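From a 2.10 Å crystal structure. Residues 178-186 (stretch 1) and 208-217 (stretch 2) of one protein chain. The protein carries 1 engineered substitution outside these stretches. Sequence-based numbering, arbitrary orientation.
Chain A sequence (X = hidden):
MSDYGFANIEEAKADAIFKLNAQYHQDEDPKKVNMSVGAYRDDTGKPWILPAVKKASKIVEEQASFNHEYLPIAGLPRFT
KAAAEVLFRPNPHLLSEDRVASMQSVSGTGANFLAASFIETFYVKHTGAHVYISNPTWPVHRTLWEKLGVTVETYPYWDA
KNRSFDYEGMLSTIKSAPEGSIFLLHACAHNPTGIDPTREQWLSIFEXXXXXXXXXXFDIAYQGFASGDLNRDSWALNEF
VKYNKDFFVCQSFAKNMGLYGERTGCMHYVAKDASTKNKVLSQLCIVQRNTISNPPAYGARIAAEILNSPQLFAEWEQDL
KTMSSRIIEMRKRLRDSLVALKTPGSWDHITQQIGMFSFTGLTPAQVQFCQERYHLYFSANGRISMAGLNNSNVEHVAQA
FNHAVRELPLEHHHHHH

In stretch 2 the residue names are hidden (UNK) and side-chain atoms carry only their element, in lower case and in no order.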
ATOM      1  N   PRO A 178      32.490   7.583  -2.743  1.00 11.85           N
ATOM      2  CA  PRO A 178      32.535   8.851  -2.000  1.00 11.57           C
ATOM      3  C   PRO A 178      32.018   8.674  -0.580  1.00 12.73           C
ATOM      4  O   PRO A 178      31.070   7.923  -0.334  1.00 10.89           O
ATOM      5  CB  PRO A 178      31.620   9.768  -2.818  1.00 11.56           C
ATOM      6  CG  PRO A 178      31.699   9.207  -4.232  1.00 11.48           C
ATOM      7  CD  PRO A 178      31.791   7.712  -4.035  1.00 11.10           C
ATOM      8  N   GLU A 179      32.668   9.357   0.363  1.00 11.74           N
ATOM      9  CA  GLU A 179      32.246   9.285   1.756  1.00 11.62           C
ATOM     10  C   GLU A 179      30.767   9.623   1.882  1.00 11.28           C
ATOM     11  O   GLU A 179      30.255  10.515   1.202  1.00 11.37           O
ATOM     12  CB  GLU A 179      33.081  10.241   2.618  1.00 12.17           C
ATOM     13  CG  GLU A 179      34.515   9.782   2.834  1.00 29.41           C
ATOM     14  CD  GLU A 179      35.207  10.521   3.984  1.00 34.35           C
ATOM     15  OE1 GLU A 179      36.023   9.884   4.690  1.00 36.93           O
ATOM     16  OE2 GLU A 179      34.928  11.727   4.185  1.00 32.50           O
ATOM     17  N   GLY A 180      30.074   8.891   2.750  1.00 13.70           N
ATOM     18  CA  GLY A 180      28.668   9.153   2.966  1.00 10.63           C
ATOM     19  C   GLY A 180      27.761   8.666   1.866  1.00 10.23           C
ATOM     20  O   GLY A 180      26.619   9.130   1.775  1.00 10.07           O
ATOM     21  N   SER A 181      28.230   7.746   1.022  1.00 10.10           N
ATOM     22  CA  SER A 181      27.329   7.080   0.093  1.00  9.71           C
ATOM     23  C   SER A 181      26.371   6.165   0.859  1.00  9.82           C
ATOM     24  O   SER A 181      26.604   5.801   2.011  1.00  9.30           O
ATOM     25  CB  SER A 181      28.109   6.266  -0.943  1.00  9.71           C
ATOM     26  OG  SER A 181      28.967   7.097  -1.706  1.00 10.12           O
ATOM     27  N   ILE A 182      25.275   5.809   0.206  1.00  8.97           N
ATOM     28  CA  ILE A 182      24.257   4.943   0.787  1.00  8.59           C
ATOM     29  C   ILE A 182      24.506   3.528   0.295  1.00  8.78           C
ATOM     30  O   ILE A 182      24.657   3.310  -0.915  1.00  8.36           O
ATOM     31  CB  ILE A 182      22.851   5.410   0.391  1.00  8.40           C
ATOM     32  CG1 ILE A 182      22.663   6.885   0.739  1.00  8.68           C
ATOM     33  CG2 ILE A 182      21.793   4.509   1.019  1.00  8.06           C
ATOM     34  CD1 ILE A 182      21.748   7.609  -0.236  1.00  8.65           C
ATOM     35  N   PHE A 183      24.549   2.564   1.215  1.00  8.25           N
ATOM     36  CA  PHE A 183      24.786   1.172   0.852  1.00  8.08           C
ATOM     37  C   PHE A 183      23.588   0.338   1.274  1.00 14.86           C
ATOM     38  O   PHE A 183      23.204   0.339   2.455  1.00  7.73           O
ATOM     39  CB  PHE A 183      26.084   0.631   1.462  1.00  8.28           C
ATOM     40  CG  PHE A 183      27.283   0.849   0.582  1.00  9.40           C
ATOM     41  CD1 PHE A 183      27.900   2.092   0.525  1.00  8.88           C
ATOM     42  CD2 PHE A 183      27.774  -0.173  -0.211  1.00  9.37           C
ATOM     43  CE1 PHE A 183      28.980   2.317  -0.305  1.00  9.16           C
ATOM     44  CE2 PHE A 183      28.867   0.038  -1.047  1.00  8.79           C
ATOM     45  CZ  PHE A 183      29.472   1.288  -1.092  1.00  9.12           C
ATOM     46  N   LEU A 184      23.002  -0.361   0.302  1.00  7.54           N
ATOM     47  CA  LEU A 184      21.837  -1.217   0.504  1.00 12.79           C
ATOM     48  C   LEU A 184      22.353  -2.642   0.667  1.00 11.31           C
ATOM     49  O   LEU A 184      22.846  -3.244  -0.293  1.00 11.15           O
ATOM     50  CB  LEU A 184      20.881  -1.104  -0.682  1.00 17.32           C
ATOM     51  CG  LEU A 184      19.372  -1.109  -0.449  1.00 27.66           C
ATOM     52  CD1 LEU A 184      18.641  -1.388  -1.765  1.00 29.10           C
ATOM     53  CD2 LEU A 184      18.948  -2.091   0.640  1.00 24.26           C
ATOM     54  N   LEU A 185      22.255  -3.172   1.881  1.00  9.35           N
ATOM     55  CA  LEU A 185      22.829  -4.462   2.241  1.00  7.22           C
ATOM     56  C   LEU A 185      21.730  -5.488   2.468  1.00 10.48           C
ATOM     57  O   LEU A 185      20.689  -5.174   3.055  1.00 10.14           O
ATOM     58  CB  LEU A 185      23.671  -4.335   3.514  1.00  7.43           C
ATOM     59  CG  LEU A 185      24.770  -3.265   3.464  1.00 12.63           C
ATOM     60  CD1 LEU A 185      25.475  -3.146   4.808  1.00  8.83           C
ATOM     61  CD2 LEU A 185      25.780  -3.564   2.340  1.00 12.53           C
ATOM     62  N   HIS A 186      21.968  -6.717   2.009  1.00  9.77           N
ATOM     63  CA  HIS A 186      21.070  -7.839   2.263  1.00  7.43           C
ATOM     64  C   HIS A 186      21.476  -8.473   3.590  1.00  8.50           C
ATOM     65  O   HIS A 186      22.618  -8.922   3.734  1.00 11.08           O
ATOM     66  CB  HIS A 186      21.150  -8.879   1.143  1.00  9.93           C
ATOM     67  CG  HIS A 186      20.801  -8.359  -0.222  1.00 11.72           C
ATOM     68  ND1 HIS A 186      19.814  -8.928  -1.003  1.00 13.06           N
ATOM     69  CD2 HIS A 186      21.327  -7.347  -0.959  1.00 11.71           C
ATOM     70  CE1 HIS A 186      19.734  -8.274  -2.152  1.00 12.39           C
ATOM     71  NE2 HIS A 186      20.638  -7.308  -2.148  1.00  9.34           N
ATOM     72  N   UNK A 208      35.002  -1.093   6.879  1.00 10.68           N
ATOM     73  CA  UNK A 208      35.226  -0.171   5.771  1.00 11.33           C
ATOM     74  C   UNK A 208      34.035   0.763   5.566  1.00 11.90           C
ATOM     75  O   UNK A 208      34.223   1.936   5.217  1.00 10.76           O
ATOM     76  c   UNK A 208      35.533  -0.951   4.498  1.00 15.21           C
ATOM     77  o   UNK A 208      36.804  -1.575   4.593  1.00 18.61           O
ATOM     78  N   UNK A 209      32.804   0.266   5.779  1.00 10.12           N
ATOM     79  CA  UNK A 209      31.635   1.142   5.709  1.00  9.93           C
ATOM     80  C   UNK A 209      31.733   2.283   6.719  1.00 10.53           C
ATOM     81  O   UNK A 209      31.403   3.429   6.401  1.00 10.31           O
ATOM     82  c   UNK A 209      30.345   0.344   5.945  1.00  9.49           C
ATOM     83  c   UNK A 209      28.813  -1.583   5.459  1.00  8.83           C
ATOM     84  c   UNK A 209      29.193   0.167   3.708  1.00  9.02           C
ATOM     85  c   UNK A 209      29.831  -0.605   4.857  1.00  9.15           C
ATOM     86  N   UNK A 210      32.173   1.989   7.947  1.00 10.41           N
ATOM     87  CA  UNK A 210      32.309   3.047   8.948  1.00 16.07           C
ATOM     88  C   UNK A 210      33.482   3.970   8.634  1.00 13.12           C
ATOM     89  O   UNK A 210      33.390   5.182   8.844  1.00 11.48           O
ATOM     90  c   UNK A 210      32.480   2.448  10.341  1.00 20.89           C
ATOM     91  c   UNK A 210      31.433   1.402  10.714  1.00 28.38           C
ATOM     92  c   UNK A 210      32.009   0.534  11.792  1.00 33.50           C
ATOM     93  c   UNK A 210      30.139   2.019  11.158  1.00 26.48           C
ATOM     94  N   UNK A 211      34.596   3.412   8.149  1.00 11.40           N
ATOM     95  CA  UNK A 211      35.750   4.240   7.806  1.00 14.07           C
ATOM     96  C   UNK A 211      35.408   5.267   6.729  1.00 14.12           C
ATOM     97  O   UNK A 211      35.965   6.371   6.723  1.00 12.90           O
ATOM     98  o   UNK A 211      38.055   4.132   7.115  1.00 28.89           O
ATOM     99  c   UNK A 211      36.903   3.355   7.344  1.00 16.92           C
ATOM    100  N   UNK A 212      34.498   4.928   5.818  1.00 11.47           N
ATOM    101  CA  UNK A 212      34.057   5.841   4.772  1.00 12.15           C
ATOM    102  C   UNK A 212      32.786   6.595   5.141  1.00 14.60           C
ATOM    103  O   UNK A 212      32.285   7.374   4.320  1.00 11.25           O
ATOM    104  n   UNK A 212      36.016   7.887  -0.397  1.00 17.45           N
ATOM    105  c   UNK A 212      35.122   4.531   2.848  1.00 11.60           C
ATOM    106  n   UNK A 212      35.763   6.311   1.255  1.00 16.39           N
ATOM    107  c   UNK A 212      36.101   5.655   2.520  1.00 16.17           C
ATOM    108  c   UNK A 212      33.841   5.081   3.462  1.00 11.15           C
ATOM    109  n   UNK A 212      37.389   7.950   1.450  1.00 16.91           N
ATOM    110  c   UNK A 212      36.390   7.379   0.770  1.00 17.37           C
ATOM    111  N   UNK A 213      32.251   6.376   6.345  1.00 11.15           N
ATOM    112  CA  UNK A 213      31.097   7.121   6.854  1.00 11.03           C
ATOM    113  C   UNK A 213      29.871   6.944   5.958  1.00 10.58           C
ATOM    114  O   UNK A 213      29.070   7.871   5.802  1.00 10.58           O
ATOM    115  c   UNK A 213      32.761   8.886   7.709  1.00 25.94           C
ATOM    116  c   UNK A 213      32.969  10.385   7.926  1.00 32.30           C
ATOM    117  c   UNK A 213      31.421   8.613   7.025  1.00 14.30           C
ATOM    118  n   UNK A 213      34.832   9.950   9.518  1.00 46.58           N
ATOM    119  c   UNK A 213      34.410  10.697   8.300  1.00 41.65           C
ATOM    120  N   UNK A 214      29.726   5.763   5.356  1.00 10.24           N
ATOM    121  CA  UNK A 214      28.573   5.487   4.517  1.00  9.83           C
ATOM    122  C   UNK A 214      27.322   5.324   5.374  1.00  9.57           C
ATOM    123  O   UNK A 214      27.394   4.986   6.555  1.00  9.59           O
ATOM    124  c   UNK A 214      31.208   5.249   1.171  1.00 10.33           C
ATOM    125  c   UNK A 214      29.924   4.323   2.700  1.00 10.58           C
ATOM    126  c   UNK A 214      28.798   4.218   3.686  1.00  9.58           C
ATOM    127  n   UNK A 214      31.656   4.024   1.389  1.00 10.21           N
ATOM    128  n   UNK A 214      30.158   5.456   1.946  1.00 10.11           N
ATOM    129  c   UNK A 214      30.874   3.427   2.342  1.00  9.91           C
ATOM    130  N   UNK A 215      26.168   5.575   4.761  1.00  9.29           N
ATOM    131  CA  UNK A 215      24.876   5.369   5.406  1.00  9.02           C
ATOM    132  C   UNK A 215      24.348   3.980   5.039  1.00  9.22           C
ATOM    133  O   UNK A 215      24.286   3.628   3.854  1.00  8.48           O
ATOM    134  c   UNK A 215      23.886   6.460   4.981  1.00  9.00           C
ATOM    135  c   UNK A 215      22.441   6.249   5.429  1.00 12.92           C
ATOM    136  c   UNK A 215      22.378   6.196   6.945  1.00  8.82           C
ATOM    137  c   UNK A 215      21.539   7.350   4.894  1.00 13.20           C
ATOM    138  N   UNK A 216      23.965   3.195   6.046  1.00  8.49           N
ATOM    139  CA  UNK A 216      23.623   1.783   5.854  1.00  8.20           C
ATOM    140  C   UNK A 216      22.109   1.593   5.891  1.00  7.91           C
ATOM    141  O   UNK A 216      21.431   2.071   6.817  1.00  7.94           O
ATOM    142  c   UNK A 216      25.837   0.881   6.656  1.00  8.58           C
ATOM    143  c   UNK A 216      24.318   0.905   6.910  1.00  8.30           C
ATOM    144  c   UNK A 216      23.755  -0.510   6.880  1.00 10.11           C
ATOM    145  N   UNK A 217      21.583   0.893   4.881  1.00  7.66           N
ATOM    146  CA  UNK A 217      20.199   0.428   4.819  1.00 11.38           C
ATOM    147  C   UNK A 217      20.233  -1.093   4.668  1.00 11.02           C
ATOM    148  O   UNK A 217      20.746  -1.606   3.666  1.00  7.18           O
ATOM    149  c   UNK A 217      19.423   1.058   3.646  1.00  7.28           C
ATOM    150  c   UNK A 217      17.975   0.559   3.632  1.00  7.03           C
ATOM    151  c   UNK A 217      19.500   2.579   3.689  1.00  8.89           C
TER
HETATM  152  O   HOH W   1      37.698   7.901   4.564  1.00 35.42           O

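Position 208 carries one carbon and one oxygen, out of reach of stretch 1 at a buried site on the helix; this is Ser208, a small polar residue.

Position 209 has four carbons, forked at the second. Its CB points toward stretch 1, and one terminal methyl lies over the face of the Phe183 ring while the other meets Leu185. The fork without a beta branch gives Leu209, with CD2 3.7 Å from Phe183 CG and CD1 3.7 Å from Leu185 CD1.

Position 210 has the same forked four carbons but touches nothing on stretch 1. It is Leu210.

Position 211, again one carbon and one oxygen, points away at an exposed site: Ser211, whose backbone O accepts from a water that also donates to Glu179.

At 212 three carbons lead to a nitrogen and then a carbon bearing two more nitrogens, a guanidinium with the CG of Glu179 over one face. This is Arg212. Its NH1 lies 4.0 Å from Glu179 OE1, too far and too far out of plane for a salt bridge, but the same water accepts from NH1 and joins the two.

Position 213 shows four carbons in a row ending in nitrogen, the chain passing near the Glu179 carboxylate: Lys213. Phi is positive where the chain leaves the helix in a Schellman motif, and the long side chain suits this exposed site, CE lying 4.0 Å from Glu179 OE1.

Position 214 has one carbon and a five-membered ring of three carbons and two nitrogens, with Ser181 N at its edge and Phe183 over one face, hence His214. An unprotonated ring nitrogen can accept a hydrogen bond in a buried place: Ser181 N gives a weak one to ND1 (3.1 Å), while CD2 approaches Phe183 CE1 at 3.4 Å.

Position 215 has four carbons forked at the second, on the sheet face shared with Ile182: Leu215.

Position 216 has one carbon carrying two, on the face shared with Phe183. This is Val216, beta-branched as strands favour, with CG1 3.8 Å from Leu185 CD1.

Position 217 repeats that three-carbon pattern on the face of Ile182 and Leu184: Val217, whose CG2 lies 4.0 Å from Ile182 CG2.

The contact works as a parallel strand pair. Leu215 N donates to Ser181 O (2.8 Å), Phe183 N to Leu215 O (2.9 Å), Val217 N to Phe183 O (3.0 Å) and Leu185 N to Val217 O (2.8 Å). Before the strands, Gly180 N bonds Arg212 O (3.1 Å), tying the turn to the helix end, while apolar side chains pack on both sheet faces.

Stretch 2, residues 208-217: SLLSRKHLVV
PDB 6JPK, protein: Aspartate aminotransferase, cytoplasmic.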